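Local coordinates for protein copper chaperone PCu(A)C (Methylosinus trichosporium OB3b, PDB 6P1F) that binds copper through a histidine brace and probably serves as a periplasmic copper chaperone, this chain being the PCuAC domain of the longer protein, at residues 12-17 against 120-125; 23-28 against 87-92; 27-32 against 75-80; 38-43 against 64-69; 51-56 against 83-88. All coordinates share one frame; numbering follows the deposited sequence.

Contact 1 (12-17 against 120-125); sequences HPWLRA and PDAMHA
Trp14 and Arg16, two residues apart on strand 8-16, both turn toward the segment 120-125, where the C-terminal tail leaves the beta-sheet of the PCuAC domain and folds back along its first long strand. The contact pairs a flat aromatic surface with a polar grip. Over one face of the indole runs the backbone of His124 and Ala125, with Trp14 CG lying 3.5 Å from Ala125 C. At the edge of the six-membered ring, near its plane, sits Ala122 O, 3.6 Å from Trp14 CH2, while Ala122 CB packs against CZ3. The same carbonyl oxygen is gripped side-on by Arg16: NE gives the shorter bond, 2.8 Å to Ala122 O and in the carbonyl plane, and NH2 adds a more bent one of 3.1 Å to Ala122 O from above that plane. An arginine chain extended from CG to NE carries the guanidinium past Pro120 O to this oxygen, and Met123 SD lies at its edge. Beyond Arg16 the two segments stay close, and Pro120 CA approaches Ala17 O at 3.3 Å in a CA-H...O contact. Farther out, His12, at the start of the segment, binds copper in another structure of this protein. Pro79 backs Trp14, Arg16 and Met123, and the indole also meets the ring of Tyr28, whose backbone N is hydrogen-bonded to Trp14 O.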
# COMPACT_ATOMS: atom_id res chain seq x y z
N HIS A 12 -2.40 -8.42 -4.67
CA HIS A 12 -0.94 -8.65 -4.69
C HIS A 12 -0.09 -7.53 -4.08
O HIS A 12 0.83 -7.01 -4.73
CB HIS A 12 -0.48 -8.92 -6.13
CG HIS A 12 -1.10 -10.15 -6.73
ND1 HIS A 12 -0.42 -11.34 -6.88
CD2 HIS A 12 -2.35 -10.37 -7.20
CE1 HIS A 12 -1.22 -12.23 -7.44
NE2 HIS A 12 -2.40 -11.67 -7.64
N PRO A 13 -0.39 -7.14 -2.84
CA PRO A 13 0.48 -6.14 -2.21
C PRO A 13 1.89 -6.66 -2.02
O PRO A 13 2.12 -7.80 -1.57
CB PRO A 13 -0.21 -5.88 -0.86
CG PRO A 13 -0.99 -7.19 -0.57
CD PRO A 13 -1.44 -7.64 -1.92
N TRP A 14 2.87 -5.82 -2.36
CA TRP A 14 4.25 -6.21 -2.13
C TRP A 14 5.07 -4.96 -1.90
O TRP A 14 4.63 -3.87 -2.25
CB TRP A 14 4.82 -6.99 -3.33
CG TRP A 14 4.90 -6.24 -4.64
CD1 TRP A 14 3.88 -6.00 -5.53
CD2 TRP A 14 6.07 -5.61 -5.20
NE1 TRP A 14 4.35 -5.25 -6.60
CE2 TRP A 14 5.69 -5.03 -6.43
CE3 TRP A 14 7.40 -5.51 -4.78
CZ2 TRP A 14 6.61 -4.36 -7.26
CZ3 TRP A 14 8.32 -4.83 -5.60
CH2 TRP A 14 7.91 -4.26 -6.82
N LEU A 15 6.25 -5.13 -1.32
CA LEU A 15 7.13 -3.97 -1.09
C LEU A 15 8.56 -4.33 -1.39
O LEU A 15 8.96 -5.50 -1.35
CB LEU A 15 6.99 -3.48 0.35
CG LEU A 15 7.34 -4.43 1.51
CD1 LEU A 15 8.81 -4.30 1.96
CD2 LEU A 15 6.41 -4.14 2.71
N ARG A 16 9.33 -3.31 -1.72
CA ARG A 16 10.78 -3.44 -1.81
C ARG A 16 11.39 -3.35 -0.44
O ARG A 16 11.17 -2.37 0.29
CB ARG A 16 11.34 -2.33 -2.68
CG ARG A 16 11.08 -2.51 -4.13
CD ARG A 16 11.54 -1.28 -4.87
NE ARG A 16 11.69 -1.52 -6.30
CZ ARG A 16 12.02 -0.57 -7.18
NH1 ARG A 16 12.21 0.67 -6.75
NH2 ARG A 16 12.14 -0.86 -8.47
N ALA A 17 12.18 -4.35 -0.06
CA ALA A 17 12.79 -4.31 1.26
C ALA A 17 13.67 -3.06 1.32
O ALA A 17 14.26 -2.69 0.32
CB ALA A 17 13.59 -5.55 1.52
N PRO A 120 15.22 -5.38 -2.59
CA PRO A 120 15.18 -3.91 -2.60
C PRO A 120 15.06 -3.33 -4.00
O PRO A 120 14.53 -2.22 -4.14
CB PRO A 120 16.52 -3.51 -1.96
CG PRO A 120 16.86 -4.66 -1.07
CD PRO A 120 16.36 -5.90 -1.80
N ASP A 121 15.52 -4.05 -5.04
CA ASP A 121 15.41 -3.52 -6.39
C ASP A 121 14.40 -4.24 -7.25
O ASP A 121 14.44 -4.17 -8.48
CB ASP A 121 16.79 -3.54 -7.08
CG ASP A 121 17.48 -4.90 -6.99
OD1 ASP A 121 18.68 -4.97 -7.34
OD2 ASP A 121 16.86 -5.89 -6.56
N ALA A 122 13.47 -4.95 -6.62
CA ALA A 122 12.51 -5.74 -7.37
C ALA A 122 11.61 -4.87 -8.24
O ALA A 122 11.27 -3.73 -7.89
CB ALA A 122 11.67 -6.57 -6.43
N MET A 123 11.17 -5.42 -9.37
CA MET A 123 10.28 -4.66 -10.27
C MET A 123 8.85 -5.23 -10.35
O MET A 123 7.94 -4.58 -10.85
CB MET A 123 10.89 -4.59 -11.67
CG MET A 123 12.20 -3.80 -11.74
SD MET A 123 11.87 -2.05 -11.44
CE MET A 123 10.83 -1.61 -12.83
N HIS A 124 8.65 -6.44 -9.84
CA HIS A 124 7.34 -7.09 -9.90
C HIS A 124 7.04 -7.93 -8.67
O HIS A 124 7.95 -8.26 -7.89
CB HIS A 124 7.21 -8.01 -11.12
CG HIS A 124 7.56 -7.37 -12.43
ND1 HIS A 124 8.76 -7.59 -13.08
CD2 HIS A 124 6.85 -6.54 -13.24
CE1 HIS A 124 8.77 -6.91 -14.21
NE2 HIS A 124 7.63 -6.27 -14.33
N ALA A 125 5.76 -8.27 -8.53
CA ALA A 125 5.24 -9.38 -7.71
C ALA A 125 5.54 -9.31 -6.23
O ALA A 125 5.25 -10.26 -5.50
CB ALA A 125 5.75 -10.72 -8.26
O HOH W 1 14.33 -0.57 -1.40

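Contact 2 (23-28 against 87-92); sequences TRAQLY and VDISKM
Thr23 O accepts a hydrogen bond from Ile89 N at 2.8 Å, and the bond is almost straight, with 177° at the hydrogen. A water adds a second polar link: it accepts from Asp88 N, donates to Asp88 OD1 at 2.7 Å, and is hydrogen-bonded to Thr23 OG1. The other carboxylate oxygen of Asp88, OD2, forms a salt bridge with Arg50. The corner at Asp88 is the structural point of the contact. Strand 24-33 runs antiparallel to strand 73-89 in the sheet of the PCuAC domain, and the chain turns at Asp88, so that Ile89 leaves the line of the strand and leans over the start of its neighbour. Ile89 CG1, anti to the carbonyl carbon (chi1 -65°), passes 3.4 Å from Thr23 O. The apolar contact is made farther along the side chain, where Ile89 CD1 ends 3.6 Å from Ala25 CB; Pro18 lies against both side chains. The remaining interaction joins a charged group to an apolar one: Arg24 and Val87 lie side by side, with Val87 CG2 over one face of the guanidinium, offset toward its rim and 3.9 Å from Arg24 CZ. Arg24 NH1 forms a salt bridge with Glu85, a zinc ligand in another structure of this protein, so in this metal-free form the carboxylate is paired with the arginine, a bond that would probably have to shift or be shared on zinc binding.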
# COMPACT_ATOMS: atom_id res chain seq x y z
N THR A 23 15.62 3.54 6.14
CA THR A 23 14.39 3.45 6.92
C THR A 23 13.15 3.81 6.09
O THR A 23 12.11 4.04 6.66
CB THR A 23 14.44 4.39 8.14
OG1 THR A 23 14.52 5.74 7.66
CG2 THR A 23 15.65 4.08 9.02
N ARG A 24 13.26 3.86 4.76
CA ARG A 24 12.10 4.09 3.90
C ARG A 24 12.02 2.98 2.88
O ARG A 24 13.04 2.42 2.52
CB ARG A 24 12.19 5.42 3.14
CG ARG A 24 11.74 6.62 3.90
CD ARG A 24 11.78 7.86 3.01
NE ARG A 24 11.24 9.00 3.74
CZ ARG A 24 10.17 9.69 3.36
NH1 ARG A 24 9.55 9.38 2.23
NH2 ARG A 24 9.75 10.69 4.10
N ALA A 25 10.82 2.66 2.43
CA ALA A 25 10.70 1.64 1.38
C ALA A 25 9.41 1.88 0.62
O ALA A 25 8.52 2.56 1.13
CB ALA A 25 10.72 0.23 1.99
N GLN A 26 9.31 1.34 -0.59
CA GLN A 26 8.11 1.55 -1.39
C GLN A 26 7.27 0.31 -1.39
O GLN A 26 7.78 -0.79 -1.48
CB GLN A 26 8.46 1.96 -2.80
CG GLN A 26 9.14 3.31 -2.83
CD GLN A 26 9.15 3.95 -4.21
OE1 GLN A 26 8.77 3.34 -5.22
NE2 GLN A 26 9.57 5.22 -4.25
N LEU A 27 5.96 0.51 -1.27
CA LEU A 27 4.98 -0.55 -1.28
C LEU A 27 4.06 -0.35 -2.50
O LEU A 27 3.76 0.76 -2.88
CB LEU A 27 4.17 -0.55 0.01
CG LEU A 27 3.03 -1.57 0.11
CD1 LEU A 27 2.91 -2.18 1.51
CD2 LEU A 27 1.75 -0.93 -0.35
N TYR A 28 3.64 -1.46 -3.12
CA TYR A 28 2.81 -1.40 -4.30
C TYR A 28 1.65 -2.35 -4.18
O TYR A 28 1.84 -3.50 -3.81
CB TYR A 28 3.62 -1.77 -5.54
CG TYR A 28 4.97 -1.10 -5.60
CD1 TYR A 28 5.11 0.19 -6.10
CD2 TYR A 28 6.10 -1.77 -5.12
CE1 TYR A 28 6.37 0.78 -6.16
CE2 TYR A 28 7.34 -1.19 -5.19
CZ TYR A 28 7.47 0.09 -5.71
OH TYR A 28 8.69 0.72 -5.79
N VAL A 87 7.38 5.09 5.78
CA VAL A 87 8.26 6.09 6.36
C VAL A 87 8.65 5.72 7.78
O VAL A 87 7.77 5.36 8.57
CB VAL A 87 7.54 7.47 6.37
CG1 VAL A 87 8.42 8.55 7.02
CG2 VAL A 87 7.14 7.87 4.95
N ASP A 88 9.93 5.86 8.09
CA ASP A 88 10.48 5.57 9.43
C ASP A 88 10.21 4.13 9.83
O ASP A 88 9.58 3.84 10.84
CB ASP A 88 9.94 6.56 10.47
CG ASP A 88 10.39 7.99 10.20
OD1 ASP A 88 11.39 8.20 9.46
OD2 ASP A 88 9.77 8.92 10.73
N ILE A 89 10.75 3.23 9.01
CA ILE A 89 10.67 1.81 9.27
C ILE A 89 11.54 1.43 10.46
O ILE A 89 12.73 1.74 10.47
CB ILE A 89 11.08 1.03 8.02
CG1 ILE A 89 10.09 1.28 6.87
CG2 ILE A 89 11.23 -0.44 8.34
CD1 ILE A 89 10.67 0.84 5.50
N SER A 90 10.96 0.76 11.46
CA SER A 90 11.78 0.32 12.59
C SER A 90 12.18 -1.14 12.43
O SER A 90 13.22 -1.56 12.93
CB SER A 90 11.06 0.56 13.91
OG SER A 90 9.71 0.13 13.83
N LYS A 91 11.36 -1.91 11.71
CA LYS A 91 11.68 -3.31 11.48
C LYS A 91 11.01 -3.80 10.20
O LYS A 91 9.93 -3.32 9.82
CB LYS A 91 11.25 -4.16 12.68
CG LYS A 91 9.77 -4.14 12.99
CD LYS A 91 9.37 -5.39 13.80
CE LYS A 91 8.02 -5.21 14.49
NZ LYS A 91 7.92 -3.90 15.20
N MET A 92 11.65 -4.73 9.52
CA MET A 92 11.04 -5.32 8.33
C MET A 92 11.46 -6.77 8.22
O MET A 92 12.63 -7.11 8.40
CB MET A 92 11.44 -4.53 7.06
CG MET A 92 10.72 -4.96 5.78
SD MET A 92 8.92 -4.89 5.86
CE MET A 92 8.63 -3.12 6.07
O HOH W 2 12.27 7.39 7.07

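Contact 3 (27-32 against 75-80); sequences LYMLVV and VTMAPG
A chi1 of -63° sets Met77 CG anti to the carbonyl carbon, and the thioether chain then extends alongside Met29, pointing the same way. Met77 CG comes 3.2 Å from Met29 O, Met77 SD accepts a weak hydrogen bond from Met29 N at 3.5 Å, and Met77 CE packs on Met29 CG. Tyr28, with chi1 -45°, also has CG anti to its carbonyl carbon, and its ring meets Pro79. The two side chains cross at about a right angle. Pro79 CD lies over the centre of the ring, 3.7 Å from the centroid and 13° off the normal, a CH-pi contact; Pro79 CG reaches Tyr28 CZ at 3.6 Å. Tyr28 OH donates to Gln26 OE1, which ties down the far end of the ring. An alanine in place of Tyr28 would probably leave Pro79 CD and CG without the aromatic face they rest on and Gln26 OE1 without its hydroxyl donor. Regular antiparallel pairing between strands 24-33 and 73-89 is found here only at Val31 and Val75, a hydrogen-bonded pair closed by Val31 N to Val75 O at 2.9 Å and Val75 N to Val31 O at 2.8 Å. Beyond it segment 75-80 departs from regular strand pairing, and the methionine sulfur comes to the amide of Met29. The chemistry therefore shifts along the contact, from paired amides to a weakly accepting sulfur and then to CH-pi packing, which suggests that between these two segments side chains largely take over from the backbone.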
# COMPACT_ATOMS: atom_id res chain seq x y z
N LEU A 27 5.96 0.51 -1.27
CA LEU A 27 4.98 -0.55 -1.28
C LEU A 27 4.06 -0.35 -2.50
O LEU A 27 3.76 0.76 -2.88
CB LEU A 27 4.17 -0.55 0.01
CG LEU A 27 3.03 -1.57 0.11
CD1 LEU A 27 2.91 -2.18 1.51
CD2 LEU A 27 1.75 -0.93 -0.35
N TYR A 28 3.64 -1.46 -3.12
CA TYR A 28 2.81 -1.40 -4.30
C TYR A 28 1.65 -2.35 -4.18
O TYR A 28 1.84 -3.50 -3.81
CB TYR A 28 3.62 -1.77 -5.54
CG TYR A 28 4.97 -1.10 -5.60
CD1 TYR A 28 5.11 0.19 -6.10
CD2 TYR A 28 6.10 -1.77 -5.12
CE1 TYR A 28 6.37 0.78 -6.16
CE2 TYR A 28 7.34 -1.19 -5.19
CZ TYR A 28 7.47 0.09 -5.71
OH TYR A 28 8.69 0.72 -5.79
N MET A 29 0.44 -1.88 -4.43
CA MET A 29 -0.72 -2.77 -4.40
C MET A 29 -1.76 -2.24 -5.36
O MET A 29 -1.87 -1.04 -5.55
CB MET A 29 -1.31 -2.85 -2.99
CG MET A 29 -1.69 -1.48 -2.41
SD MET A 29 -2.16 -1.66 -0.64
CE MET A 29 -2.35 0.08 -0.17
N LEU A 30 -2.53 -3.15 -5.93
CA LEU A 30 -3.66 -2.74 -6.76
C LEU A 30 -4.86 -2.59 -5.86
O LEU A 30 -5.24 -3.54 -5.17
CB LEU A 30 -3.90 -3.82 -7.84
CG LEU A 30 -5.21 -3.78 -8.63
CD1 LEU A 30 -5.43 -2.43 -9.28
CD2 LEU A 30 -5.10 -4.86 -9.69
N VAL A 31 -5.42 -1.38 -5.80
CA VAL A 31 -6.60 -1.15 -4.96
C VAL A 31 -7.81 -0.95 -5.85
O VAL A 31 -7.79 -0.13 -6.77
CB VAL A 31 -6.41 0.09 -4.08
CG1 VAL A 31 -7.64 0.31 -3.18
CG2 VAL A 31 -5.15 -0.04 -3.23
N VAL A 32 -8.88 -1.68 -5.58
CA VAL A 32 -10.03 -1.58 -6.46
C VAL A 32 -11.27 -1.23 -5.64
O VAL A 32 -11.53 -1.85 -4.61
CB VAL A 32 -10.29 -2.91 -7.22
CG1 VAL A 32 -11.56 -2.81 -8.01
CG2 VAL A 32 -9.10 -3.25 -8.15
N VAL A 75 -6.67 2.00 -8.28
CA VAL A 75 -5.33 2.55 -8.24
C VAL A 75 -4.36 1.43 -8.55
O VAL A 75 -4.32 0.44 -7.82
CB VAL A 75 -5.01 3.18 -6.89
CG1 VAL A 75 -3.56 3.67 -6.85
CG2 VAL A 75 -5.98 4.34 -6.61
N THR A 76 -3.60 1.57 -9.64
CA THR A 76 -2.59 0.57 -10.00
C THR A 76 -1.23 1.13 -9.56
O THR A 76 -0.95 2.31 -9.72
CB THR A 76 -2.59 0.25 -11.50
OG1 THR A 76 -3.90 -0.18 -11.90
CG2 THR A 76 -1.62 -0.88 -11.78
N MET A 77 -0.39 0.30 -8.94
CA MET A 77 0.88 0.77 -8.41
C MET A 77 2.02 -0.09 -8.94
O MET A 77 1.87 -1.33 -9.04
CB MET A 77 0.88 0.71 -6.90
CG MET A 77 -0.15 1.61 -6.24
SD MET A 77 0.12 1.62 -4.48
CE MET A 77 -1.48 2.15 -3.88
N ALA A 78 3.16 0.54 -9.19
CA ALA A 78 4.36 -0.17 -9.62
C ALA A 78 5.53 0.78 -9.50
O ALA A 78 5.33 2.01 -9.44
CB ALA A 78 4.21 -0.67 -11.06
N PRO A 79 6.75 0.23 -9.43
CA PRO A 79 7.89 1.16 -9.40
C PRO A 79 7.89 2.15 -10.58
O PRO A 79 7.66 1.77 -11.73
CB PRO A 79 9.11 0.21 -9.50
CG PRO A 79 8.61 -1.09 -8.91
CD PRO A 79 7.12 -1.17 -9.17
N GLY A 80 8.15 3.41 -10.29
CA GLY A 80 8.07 4.43 -11.33
C GLY A 80 6.69 5.01 -11.57
O GLY A 80 6.54 5.98 -12.32

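Contact 4 (38-43 against 64-69); sequences PDRLIG and EDAIYL
Tyr68 is wedged between Arg40 of the facing strand and Pro38 just before it, and meets both at a slant. Pro38 CB comes 3.3 Å from Tyr68 OH and also packs on CE1, whereas Tyr68 CD1 lies over one face of the Arg40 guanidinium, 3.8 Å from NH1, with the two planes 42° apart. A bend at chi3 (-25°) turns NE back from the otherwise extended chain, and Arg40 NH2 also makes a long, weak ion pair with Glu106. Beneath these groups strands 39-45 and 67-69 form a short antiparallel pair at the edge of the PCuAC beta-sheet, and strand 39-45 also carries a classic beta bulge, Ile42 and Gly43 both facing Val104. Asp39 and Leu69 exchange two backbone hydrogen bonds, as do Leu41 and Ile67, and between them Arg40 faces Tyr68 as a non-hydrogen-bonded pair. On the opposite face, Leu41 CD2 meets Ile67 CD1 at 4.2 Å, and Phe54 and Phe105 add to this apolar layer. Asp39 OD1 accepts from Arg40 N at 2.7 Å, and the carboxylate also binds the amides of Lys107 and Ala108. Past Ala66 the two segments separate, and a water donates to both Ile42 O and Asp65 O.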
# COMPACT_ATOMS: atom_id res chain seq x y z
N PRO A 38 -18.05 6.42 -3.44
CA PRO A 38 -16.61 6.50 -3.24
C PRO A 38 -16.22 5.90 -1.90
O PRO A 38 -17.06 5.65 -1.03
CB PRO A 38 -16.31 8.02 -3.26
CG PRO A 38 -17.62 8.64 -2.85
CD PRO A 38 -18.70 7.75 -3.42
N ASP A 39 -14.94 5.60 -1.76
CA ASP A 39 -14.40 5.19 -0.47
C ASP A 39 -13.10 5.98 -0.27
O ASP A 39 -12.70 6.75 -1.13
CB ASP A 39 -14.13 3.66 -0.42
CG ASP A 39 -14.22 3.09 0.99
OD1 ASP A 39 -13.92 3.79 1.97
OD2 ASP A 39 -14.56 1.89 1.12
N ARG A 40 -12.46 5.79 0.87
CA ARG A 40 -11.18 6.47 1.14
C ARG A 40 -10.33 5.55 1.97
O ARG A 40 -10.77 5.07 2.99
CB ARG A 40 -11.41 7.79 1.90
CG ARG A 40 -10.16 8.69 1.93
CD ARG A 40 -10.44 10.00 2.70
NE ARG A 40 -11.87 10.27 2.65
CZ ARG A 40 -12.43 11.18 1.86
NH1 ARG A 40 -11.67 11.96 1.09
NH2 ARG A 40 -13.75 11.32 1.87
N LEU A 41 -9.10 5.32 1.50
CA LEU A 41 -8.11 4.61 2.30
C LEU A 41 -7.51 5.61 3.25
O LEU A 41 -6.76 6.49 2.81
CB LEU A 41 -7.04 4.00 1.40
CG LEU A 41 -5.89 3.33 2.17
CD1 LEU A 41 -6.33 2.31 3.16
CD2 LEU A 41 -4.94 2.69 1.17
N ILE A 42 -7.89 5.55 4.52
CA ILE A 42 -7.51 6.61 5.47
C ILE A 42 -6.43 6.25 6.48
O ILE A 42 -5.96 7.11 7.22
CB ILE A 42 -8.73 7.10 6.26
CG1 ILE A 42 -9.33 5.98 7.11
CG2 ILE A 42 -9.78 7.67 5.33
CD1 ILE A 42 -10.41 6.48 8.05
N GLY A 43 -6.01 5.00 6.54
CA GLY A 43 -5.00 4.63 7.50
C GLY A 43 -4.30 3.36 7.11
O GLY A 43 -4.89 2.50 6.43
N GLU A 64 0.15 12.31 -0.41
CA GLU A 64 -1.03 12.52 0.43
C GLU A 64 -1.11 11.42 1.48
O GLU A 64 -0.41 10.40 1.37
CB GLU A 64 -2.28 12.54 -0.43
CG GLU A 64 -2.40 11.37 -1.42
CD GLU A 64 -3.35 11.71 -2.55
OE1 GLU A 64 -4.56 11.47 -2.39
OE2 GLU A 64 -2.91 12.26 -3.58
N ASP A 65 -1.88 11.64 2.53
CA ASP A 65 -1.88 10.63 3.60
C ASP A 65 -3.14 9.77 3.64
O ASP A 65 -3.36 9.02 4.60
CB ASP A 65 -1.64 11.31 4.96
CG ASP A 65 -2.83 12.06 5.46
OD1 ASP A 65 -3.82 12.26 4.73
OD2 ASP A 65 -2.76 12.47 6.64
N ALA A 66 -3.92 9.87 2.58
CA ALA A 66 -5.11 9.05 2.36
C ALA A 66 -5.27 8.94 0.85
O ALA A 66 -4.64 9.67 0.10
CB ALA A 66 -6.33 9.66 3.01
N ILE A 67 -6.08 7.99 0.40
CA ILE A 67 -6.40 7.95 -1.02
C ILE A 67 -7.90 8.04 -1.16
O ILE A 67 -8.59 7.18 -0.63
CB ILE A 67 -5.94 6.65 -1.70
CG1 ILE A 67 -4.44 6.39 -1.52
CG2 ILE A 67 -6.29 6.68 -3.19
CD1 ILE A 67 -4.00 5.04 -2.13
N TYR A 68 -8.41 9.06 -1.84
CA TYR A 68 -9.82 9.04 -2.21
C TYR A 68 -10.00 8.12 -3.41
O TYR A 68 -9.32 8.24 -4.43
CB TYR A 68 -10.31 10.46 -2.54
CG TYR A 68 -11.73 10.56 -3.07
CD1 TYR A 68 -12.83 10.54 -2.22
CD2 TYR A 68 -11.95 10.70 -4.43
CE1 TYR A 68 -14.12 10.67 -2.71
CE2 TYR A 68 -13.23 10.84 -4.93
CZ TYR A 68 -14.31 10.81 -4.07
OH TYR A 68 -15.57 10.95 -4.60
N LEU A 69 -10.92 7.18 -3.27
CA LEU A 69 -11.26 6.24 -4.31
C LEU A 69 -12.64 6.49 -4.88
O LEU A 69 -13.62 6.18 -4.22
CB LEU A 69 -11.25 4.83 -3.72
CG LEU A 69 -9.92 4.49 -3.07
CD1 LEU A 69 -10.11 3.37 -2.05
CD2 LEU A 69 -9.00 4.06 -4.20
O HOH W 3 -5.42 10.09 6.68

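Contact 5 (51-56 against 83-88); sequences SVQFHI and HVELVD
His55 and His83 face each other as a hydrogen-bonded antiparallel pair, and their imidazoles lie side by side with planes only 6° apart but slid so far that they barely overlap. His55 CB sits over one face of the His83 ring, offset toward its rim and 3.5 Å from CE1, while His55 CD2 comes 3.5 Å from His83 NE2. Each ring has its ND1 tied down, His55 to Leu60 O and His83 to Gly81 O, which leaves both NE2 atoms on the side of Glu85; these three residues are zinc ligands in another structure of this protein, together with His59. An alanine at His55, lacking the imidazole, would probably weaken zinc binding, leave Leu60 O without its donor and let the His83 ring shift more freely. At the other end Val87 CG2 meets the amide group of Gln53, 3.7 Å from CD, and Val87 CB lies 3.6 Å from Ser51 OG. On the reverse face Val84 CG2 touches Phe54 CD1 at 3.6 Å, and Val52 packs on Leu86. Strand 49-55 thus borders strand 73-89, whose other edge pairs with strand 24-33, and Phe54 reaches across to Leu41 of strand 39-45 and Ile67 of strand 67-69.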
# COMPACT_ATOMS: atom_id res chain seq x y z
N SER A 51 4.57 5.86 9.42
CA SER A 51 3.51 6.44 8.63
C SER A 51 3.69 6.09 7.18
O SER A 51 4.66 5.42 6.81
CB SER A 51 3.48 7.96 8.79
OG SER A 51 4.72 8.52 8.42
N VAL A 52 2.70 6.49 6.39
CA VAL A 52 2.76 6.28 4.95
C VAL A 52 2.45 7.56 4.21
O VAL A 52 1.77 8.48 4.71
CB VAL A 52 1.77 5.19 4.47
CG1 VAL A 52 2.03 3.86 5.20
CG2 VAL A 52 0.34 5.66 4.66
N GLN A 53 3.02 7.62 3.01
CA GLN A 53 2.77 8.69 2.07
C GLN A 53 2.40 8.10 0.73
O GLN A 53 3.17 7.34 0.11
CB GLN A 53 4.01 9.61 1.91
CG GLN A 53 4.47 10.19 3.24
CD GLN A 53 5.83 10.90 3.18
OE1 GLN A 53 6.52 10.86 2.16
NE2 GLN A 53 6.22 11.52 4.28
N PHE A 54 1.20 8.43 0.28
CA PHE A 54 0.73 7.94 -0.99
C PHE A 54 1.15 8.87 -2.10
O PHE A 54 1.05 10.10 -1.98
CB PHE A 54 -0.78 7.78 -0.98
CG PHE A 54 -1.29 6.83 0.08
CD1 PHE A 54 -1.22 5.47 -0.13
CD2 PHE A 54 -1.85 7.30 1.25
CE1 PHE A 54 -1.71 4.59 0.84
CE2 PHE A 54 -2.37 6.42 2.21
CZ PHE A 54 -2.28 5.06 1.99
N HIS A 55 1.67 8.28 -3.16
CA HIS A 55 1.99 9.02 -4.38
C HIS A 55 1.13 8.49 -5.50
O HIS A 55 1.36 7.39 -5.98
CB HIS A 55 3.46 8.88 -4.71
CG HIS A 55 4.37 9.49 -3.70
ND1 HIS A 55 4.99 10.70 -3.90
CD2 HIS A 55 4.76 9.06 -2.48
CE1 HIS A 55 5.74 10.99 -2.85
NE2 HIS A 55 5.62 10.02 -1.98
N ILE A 56 0.13 9.25 -5.92
CA ILE A 56 -0.81 8.72 -6.89
C ILE A 56 -1.00 9.71 -8.02
O ILE A 56 -0.70 10.89 -7.87
CB ILE A 56 -2.19 8.38 -6.24
CG1 ILE A 56 -2.86 9.64 -5.73
CG2 ILE A 56 -2.02 7.33 -5.11
CD1 ILE A 56 -4.31 9.42 -5.32
N HIS A 83 2.50 4.73 -5.93
CA HIS A 83 3.13 3.85 -4.95
C HIS A 83 2.89 4.43 -3.58
O HIS A 83 2.45 5.58 -3.43
CB HIS A 83 4.65 3.73 -5.20
CG HIS A 83 5.41 5.01 -5.01
ND1 HIS A 83 5.52 5.96 -6.00
CD2 HIS A 83 6.10 5.49 -3.95
CE1 HIS A 83 6.24 6.98 -5.55
NE2 HIS A 83 6.62 6.71 -4.32
N VAL A 84 3.18 3.61 -2.58
CA VAL A 84 3.14 4.05 -1.21
C VAL A 84 4.56 4.12 -0.66
O VAL A 84 5.31 3.18 -0.82
CB VAL A 84 2.34 3.07 -0.35
CG1 VAL A 84 2.16 3.63 1.06
CG2 VAL A 84 1.02 2.75 -1.01
N GLU A 85 4.92 5.22 -0.00
CA GLU A 85 6.19 5.23 0.71
C GLU A 85 5.94 4.89 2.18
O GLU A 85 5.07 5.48 2.81
CB GLU A 85 6.88 6.60 0.61
CG GLU A 85 7.62 6.77 -0.69
CD GLU A 85 8.97 7.39 -0.47
OE1 GLU A 85 9.03 8.64 -0.43
OE2 GLU A 85 9.97 6.64 -0.32
N LEU A 86 6.65 3.89 2.68
CA LEU A 86 6.64 3.53 4.11
C LEU A 86 7.74 4.32 4.78
O LEU A 86 8.89 4.23 4.36
CB LEU A 86 6.87 2.03 4.30
CG LEU A 86 5.95 1.16 3.44
CD1 LEU A 86 6.26 -0.34 3.68
CD2 LEU A 86 4.49 1.49 3.69
N VAL A 87 7.38 5.09 5.78
CA VAL A 87 8.26 6.09 6.36
C VAL A 87 8.65 5.72 7.78
O VAL A 87 7.77 5.36 8.57
CB VAL A 87 7.54 7.47 6.37
CG1 VAL A 87 8.42 8.55 7.02
CG2 VAL A 87 7.14 7.87 4.95
N ASP A 88 9.93 5.86 8.09
CA ASP A 88 10.48 5.57 9.43
C ASP A 88 10.21 4.13 9.83
O ASP A 88 9.58 3.84 10.84
CB ASP A 88 9.94 6.56 10.47
CG ASP A 88 10.39 7.99 10.20
OD1 ASP A 88 11.39 8.20 9.46
OD2 ASP A 88 9.77 8.92 10.73

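From the N terminus, strand 8-16 leads into contact 1, whose partner is the C-terminal tail; it closes a loop of over a hundred residues in which the other four contacts are nested. Contacts 2 and 3 both start from strand 24-33 and join it to strand 73-89 at places about 16 Å apart between centres, sharing Leu27 and Tyr28. Contact 4, from strand 39-45 to 67-69, closes the shortest loop and lies inside those of contacts 2 and 3. Contact 5 crosses both 3 and 4 along the chain, adds strand 49-55 to the other edge of 73-89, and touches all the others, whereas contacts 1 and 4 lie on opposite sides of the chain's centre.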